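Local atomic coordinates of metal-dependent phosphohydrolase, HDOD domain-containing (Geobacter sulfurreducens, PDB entry 3HC1), a protein that is of unknown function but binds two iron ions and belongs to the HDOD family, related to HD-type metal-dependent phosphohydrolases. Residues V45-V50 against D92-A97; K131-R136 against V231-F236. All coordinates share one frame; numbering follows the deposited sequence.

Contact 1. Residues V45-V50 against D92-A97; sequences VAIDEV and DLLREA
Val45, Ile47 and Val50 meet Leu94 and Arg95 where the start of helix 47-54 packs on the middle of the long helix 82-108, a helix-helix contact inside the all-helical HDOD domain. The nearest pair of CA atoms is Val50 and Arg95, 7.5 Å apart. Ala46 stands at the N-cap, and its carbonyl oxygen receives weak bonds from the amides of Glu49 and Val50 in the first turn. No hydrogen bond joins the two segments.

The apolar half of the contact centres on one methyl group. Leu94 extends CG away from its own backbone N (chi1 -174°), which carries CD2 across to helix 47-54. There CD2 meets Ile47 CG1 at 3.9 Å and, less tightly, Val50 CG1 at 4.2 Å. The isoleucine side chain runs nearly perpendicular to that of the leucine and touches it with the middle of its longer branch, whereas the valine slides past it in the opposite direction. Val86, about two turns earlier on helix 82-108, packs against both Ile47 and Leu94, and Val64 of helix 58-69 also touches Leu94.

The other half is a charged group resting against an aliphatic one. Arg95 reaches out with a chain extended from CG to NE, long enough to bring its guanidinium beside the loop ahead of helix 47-54. Its two terminal nitrogens have different tasks. NH1 turns back to Asp92, three residues earlier, in a weak bond within a salt bridge (NH1 to OD1 3.4 Å, N-H...O angle 135°). NH2 donates to the carbonyl oxygen of Asp42, while Val45 CG2 lies at the guanidinium edge, near its plane, 3.2 Å from that same NH2.

Contact 2. Residues K131-R136 against V231-F236; sequences KLIAER and VAMVAF
Ile133 fits between Met233 and Phe236 where the C-terminal end of helix 116-136 crosses helix 229-243. The short axes approach to 9.4 Å with their N-to-C directions 131° apart, and the CA atoms of Ile133 and Met233 lie 6.6 Å from each other.

From CB, which points toward the opposing helix, the isoleucine divides its two branches between two partners. CG2, opposite the backbone N about the first torsion, reaches Met233 CG at 3.8 Å, the two side chains passing in opposite directions. CG1 lies beside the backbone N instead (chi1 -63°) and serves as the link to CD1. That terminal methyl approaches the Phe236 ring obliquely, nearest CD1 of the phenylalanine (3.3 Å) and then its CE1 (3.7 Å), a tight approach in which the two side chains run nearly perpendicular to each other.

Met233, present as selenomethionine, continues extended beyond CG and sets its selenium on the backbone of Ala134, with SE 3.7 Å from CA and close to CB as well. The selenium thus lies against helix 116-136 at Ala134. Thr137, Val145 and Ile270 also touch the Met233 side chain. The Phe236 ring also meets His264 edge-to-face and Trp267 with the planes at about 55°, aromatic neighbours that probably help to hold its orientation.

All four touching residues are buried, and no hydrogen bond crosses between the segments. The Phe236 side chain lies about 7 Å from that of Asp238 and about 11 Å from a bound iron ion. The two helices paired here carry His122 and Asp238, the first and last ligands of the H...HD...D metal-binding motif characteristic of HD domains, completed by His152 and Asp153.

From the N terminus, contact 1 comes first: helix 82-108 returns to helix 47-54 and closes a mostly helical loop of 41 residues that includes helix 58-69. After a short connection the next helix, 116-136, opens contact 2; its partner, helix 229-243, arrives only after 94 intervening residues, which include the iron ligands His152, Asp153, His193, His217 and His218. The two loops therefore follow in series, neither nesting nor crossing. Their centres are 22 Å apart, yet a salt bridge from Glu96 OE1 to Lys131 NZ, 2.6 Å long, ties helix 82-108 of contact 1 to helix 116-136 of contact 2.

Contact 1. Residues V45-V50 against D92-A97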
loop_
_atom_site.group_PDB
_atom_site.type_symbol
_atom_site.label_atom_id
_atom_site.label_comp_id
_atom_site.label_asym_id
_atom_site.label_seq_id
_atom_site.Cartn_x
_atom_site.Cartn_y
_atom_site.Cartn_z
ATOM N N VAL A 45 -20.041 0.390 -13.444
ATOM C CA VAL A 45 -19.926 1.850 -13.468
ATOM C C VAL A 45 -19.476 2.290 -14.883
ATOM O O VAL A 45 -18.686 1.604 -15.543
ATOM C CB VAL A 45 -18.970 2.358 -12.377
ATOM C CG1 VAL A 45 -18.885 3.872 -12.406
ATOM C CG2 VAL A 45 -19.429 1.841 -11.003
ATOM N N ALA A 46 -20.018 3.413 -15.352
ATOM C CA ALA A 46 -19.704 3.946 -16.671
ATOM C C ALA A 46 -18.313 4.570 -16.660
ATOM O O ALA A 46 -18.027 5.453 -15.849
ATOM C CB ALA A 46 -20.745 4.982 -17.089
ATOM N N ILE A 47 -17.456 4.110 -17.571
ATOM C CA ILE A 47 -16.058 4.544 -17.605
ATOM C C ILE A 47 -15.962 6.063 -17.800
ATOM O O ILE A 47 -15.156 6.739 -17.142
ATOM C CB ILE A 47 -15.210 3.710 -18.645
ATOM C CG1 ILE A 47 -13.702 3.872 -18.396
ATOM C CG2 ILE A 47 -15.585 4.040 -20.094
ATOM C CD1 ILE A 47 -12.857 2.848 -19.137
ATOM N N ASP A 48 -16.828 6.601 -18.660
ATOM C CA ASP A 48 -16.834 8.025 -18.959
ATOM C C ASP A 48 -17.210 8.867 -17.769
ATOM O O ASP A 48 -16.785 10.008 -17.684
ATOM C CB ASP A 48 -17.757 8.324 -20.138
ATOM C CG ASP A 48 -17.249 7.711 -21.413
ATOM O OD1 ASP A 48 -16.034 7.847 -21.683
ATOM O OD2 ASP A 48 -18.051 7.076 -22.123
ATOM N N GLU A 49 -17.975 8.307 -16.837
ATOM C CA GLU A 49 -18.246 9.013 -15.576
ATOM C C GLU A 49 -16.975 9.156 -14.788
ATOM O O GLU A 49 -16.686 10.243 -14.279
ATOM C CB GLU A 49 -19.298 8.299 -14.747
ATOM C CG GLU A 49 -20.656 8.345 -15.414
ATOM C CD GLU A 49 -21.646 7.426 -14.769
ATOM O OE1 GLU A 49 -21.362 6.942 -13.642
ATOM O OE2 GLU A 49 -22.702 7.190 -15.395
ATOM N N VAL A 50 -16.205 8.072 -14.716
ATOM C CA VAL A 50 -14.902 8.095 -14.025
ATOM C C VAL A 50 -13.947 9.098 -14.725
ATOM O O VAL A 50 -13.348 9.984 -14.077
ATOM C CB VAL A 50 -14.275 6.681 -13.969
ATOM C CG1 VAL A 50 -12.953 6.697 -13.220
ATOM C CG2 VAL A 50 -15.251 5.698 -13.335
ATOM N N ASP A 92 -11.134 -0.836 -14.513
ATOM C CA ASP A 92 -10.331 -1.148 -13.324
ATOM C C ASP A 92 -8.937 -0.498 -13.312
ATOM O O ASP A 92 -8.559 0.150 -12.312
ATOM C CB ASP A 92 -10.241 -2.665 -13.110
ATOM C CG ASP A 92 -11.583 -3.292 -12.794
ATOM O OD1 ASP A 92 -12.577 -2.560 -12.583
ATOM O OD2 ASP A 92 -11.647 -4.532 -12.769
ATOM N N LEU A 93 -8.170 -0.650 -14.391
ATOM C CA LEU A 93 -6.863 -0.007 -14.455
ATOM C C LEU A 93 -6.984 1.534 -14.440
ATOM O O LEU A 93 -6.102 2.228 -13.904
ATOM C CB LEU A 93 -6.036 -0.505 -15.630
ATOM C CG LEU A 93 -5.548 -1.963 -15.541
ATOM C CD1 LEU A 93 -4.999 -2.484 -16.886
ATOM C CD2 LEU A 93 -4.513 -2.131 -14.445
ATOM N N LEU A 94 -8.069 2.085 -14.994
ATOM C CA LEU A 94 -8.255 3.532 -14.887
ATOM C C LEU A 94 -8.494 3.997 -13.414
ATOM O O LEU A 94 -7.886 4.975 -12.995
ATOM C CB LEU A 94 -9.353 4.052 -15.798
ATOM C CG LEU A 94 -9.548 5.581 -15.882
ATOM C CD1 LEU A 94 -8.325 6.253 -16.437
ATOM C CD2 LEU A 94 -10.788 5.906 -16.724
ATOM N N ARG A 95 -9.394 3.333 -12.691
ATOM C CA ARG A 95 -9.611 3.575 -11.244
ATOM C C ARG A 95 -8.275 3.472 -10.503
ATOM O O ARG A 95 -7.953 4.295 -9.657
ATOM C CB ARG A 95 -10.590 2.564 -10.634
ATOM C CG ARG A 95 -12.127 2.747 -10.926
ATOM C CD ARG A 95 -12.849 1.384 -10.691
ATOM N NE ARG A 95 -14.280 1.516 -10.489
ATOM C CZ ARG A 95 -15.174 0.523 -10.564
ATOM N NH1 ARG A 95 -14.815 -0.734 -10.837
ATOM N NH2 ARG A 95 -16.463 0.793 -10.381
ATOM N N GLU A 96 -7.505 2.441 -10.828
ATOM C CA GLU A 96 -6.208 2.216 -10.216
ATOM C C GLU A 96 -5.243 3.331 -10.492
ATOM O O GLU A 96 -4.557 3.779 -9.602
ATOM C CB GLU A 96 -5.582 0.930 -10.752
ATOM C CG GLU A 96 -4.364 0.507 -10.002
ATOM C CD GLU A 96 -3.851 -0.846 -10.438
ATOM O OE1 GLU A 96 -4.571 -1.857 -10.235
ATOM O OE2 GLU A 96 -2.712 -0.901 -10.960
ATOM N N ALA A 97 -5.160 3.755 -11.744
ATOM C CA ALA A 97 -4.229 4.822 -12.139
ATOM C C ALA A 97 -4.629 6.165 -11.490
ATOM O O ALA A 97 -3.770 6.929 -11.015
ATOM C CB ALA A 97 -4.166 4.948 -13.661
#

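Contact 2. Residues K131-R136 against V231-F236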
loop_
_atom_site.group_PDB
_atom_site.type_symbol
_atom_site.label_atom_id
_atom_site.label_comp_id
_atom_site.label_asym_id
_atom_site.label_seq_id
_atom_site.Cartn_x
_atom_site.Cartn_y
_atom_site.Cartn_z
ATOM N N LYS A 131 -0.774 -6.794 -5.699
ATOM C CA LYS A 131 -1.679 -7.005 -6.805
ATOM C C LYS A 131 -1.237 -8.195 -7.623
ATOM O O LYS A 131 -2.091 -9.007 -7.972
ATOM C CB LYS A 131 -1.857 -5.802 -7.689
ATOM C CG LYS A 131 -3.098 -5.951 -8.598
ATOM C CD LYS A 131 -3.233 -4.821 -9.575
ATOM C CE LYS A 131 -4.439 -5.040 -10.510
ATOM N NZ LYS A 131 -4.468 -4.055 -11.644
ATOM N N LEU A 132 0.078 -8.312 -7.911
ATOM C CA LEU A 132 0.596 -9.461 -8.682
ATOM C C LEU A 132 0.160 -10.774 -8.030
ATOM O O LEU A 132 -0.308 -11.707 -8.734
ATOM C CB LEU A 132 2.118 -9.427 -8.823
ATOM C CG LEU A 132 2.735 -8.360 -9.729
ATOM C CD1 LEU A 132 4.227 -8.218 -9.432
ATOM C CD2 LEU A 132 2.466 -8.654 -11.220
ATOM N N ILE A 133 0.290 -10.840 -6.691
ATOM C CA ILE A 133 -0.147 -11.998 -5.954
ATOM C C ILE A 133 -1.663 -12.272 -6.109
ATOM O O ILE A 133 -2.085 -13.455 -6.282
ATOM C CB ILE A 133 0.315 -11.955 -4.490
ATOM C CG1 ILE A 133 1.858 -11.978 -4.447
ATOM C CG2 ILE A 133 -0.288 -13.154 -3.706
ATOM C CD1 ILE A 133 2.470 -11.409 -3.214
ATOM N N ALA A 134 -2.473 -11.207 -6.046
ATOM C CA ALA A 134 -3.898 -11.298 -6.232
ATOM C C ALA A 134 -4.187 -11.992 -7.566
ATOM O O ALA A 134 -4.965 -12.926 -7.646
ATOM C CB ALA A 134 -4.474 -9.952 -6.286
ATOM N N GLU A 135 -3.537 -11.503 -8.596
ATOM C CA GLU A 135 -3.670 -12.059 -9.937
ATOM C C GLU A 135 -3.248 -13.525 -10.019
ATOM O O GLU A 135 -4.000 -14.358 -10.539
ATOM C CB GLU A 135 -2.918 -11.169 -10.948
ATOM C CG GLU A 135 -3.558 -9.763 -11.041
ATOM C CD GLU A 135 -2.726 -8.737 -11.814
ATOM O OE1 GLU A 135 -1.495 -8.885 -11.937
ATOM O OE2 GLU A 135 -3.337 -7.769 -12.298
ATOM N N ARG A 136 -2.087 -13.868 -9.457
ATOM C CA ARG A 136 -1.591 -15.244 -9.546
ATOM C C ARG A 136 -2.374 -16.256 -8.730
ATOM O O ARG A 136 -2.302 -17.464 -8.998
ATOM C CB ARG A 136 -0.108 -15.352 -9.132
ATOM C CG ARG A 136 0.845 -14.577 -9.986
ATOM C CD ARG A 136 0.912 -15.037 -11.426
ATOM N NE ARG A 136 1.778 -14.115 -12.148
ATOM C CZ ARG A 136 1.407 -12.960 -12.696
ATOM N NH1 ARG A 136 0.136 -12.566 -12.697
ATOM N NH2 ARG A 136 2.325 -12.189 -13.266
ATOM N N VAL A 231 -5.469 -8.860 3.356
ATOM C CA VAL A 231 -4.507 -8.571 4.387
ATOM C C VAL A 231 -3.299 -9.501 4.208
ATOM O O VAL A 231 -2.150 -9.056 4.264
ATOM C CB VAL A 231 -5.028 -8.798 5.830
ATOM C CG1 VAL A 231 -3.952 -8.238 6.811
ATOM C CG2 VAL A 231 -6.389 -8.145 6.067
ATOM N N ALA A 232 -3.577 -10.791 3.982
ATOM C CA ALA A 232 -2.536 -11.774 3.791
ATOM C C ALA A 232 -1.629 -11.380 2.610
ATOM O O ALA A 232 -0.395 -11.455 2.733
ATOM C CB ALA A 232 -3.158 -13.166 3.613
HETATM N N MSE A 233 -2.245 -10.898 1.510
HETATM C CA MSE A 233 -1.520 -10.463 0.317
HETATM C C MSE A 233 -0.601 -9.284 0.576
HETATM O O MSE A 233 0.576 -9.253 0.135
HETATM C CB MSE A 233 -2.514 -10.198 -0.880
HETATM C CG MSE A 233 -2.969 -11.579 -1.447
HETATM SE SE MSE A 233 -4.485 -11.298 -2.566
HETATM C CE MSE A 233 -5.071 -13.147 -2.366
ATOM N N VAL A 234 -1.133 -8.312 1.292
ATOM C CA VAL A 234 -0.374 -7.073 1.586
ATOM C C VAL A 234 0.679 -7.372 2.643
ATOM O O VAL A 234 1.808 -6.839 2.549
ATOM C CB VAL A 234 -1.326 -5.935 2.015
ATOM C CG1 VAL A 234 -0.552 -4.671 2.659
ATOM C CG2 VAL A 234 -2.278 -5.532 0.837
ATOM N N ALA A 235 0.360 -8.197 3.649
ATOM C CA ALA A 235 1.401 -8.544 4.650
ATOM C C ALA A 235 2.552 -9.234 3.973
ATOM O O ALA A 235 3.707 -8.913 4.281
ATOM C CB ALA A 235 0.901 -9.445 5.814
ATOM N N PHE A 236 2.261 -10.200 3.075
ATOM C CA PHE A 236 3.343 -10.860 2.325
ATOM C C PHE A 236 4.140 -9.859 1.498
ATOM O O PHE A 236 5.391 -9.820 1.552
ATOM C CB PHE A 236 2.863 -12.036 1.445
ATOM C CG PHE A 236 3.947 -12.655 0.654
ATOM C CD1 PHE A 236 4.336 -12.110 -0.541
ATOM C CD2 PHE A 236 4.666 -13.726 1.174
ATOM C CE1 PHE A 236 5.374 -12.621 -1.242
ATOM C CE2 PHE A 236 5.711 -14.249 0.469
ATOM C CZ PHE A 236 6.068 -13.704 -0.730
#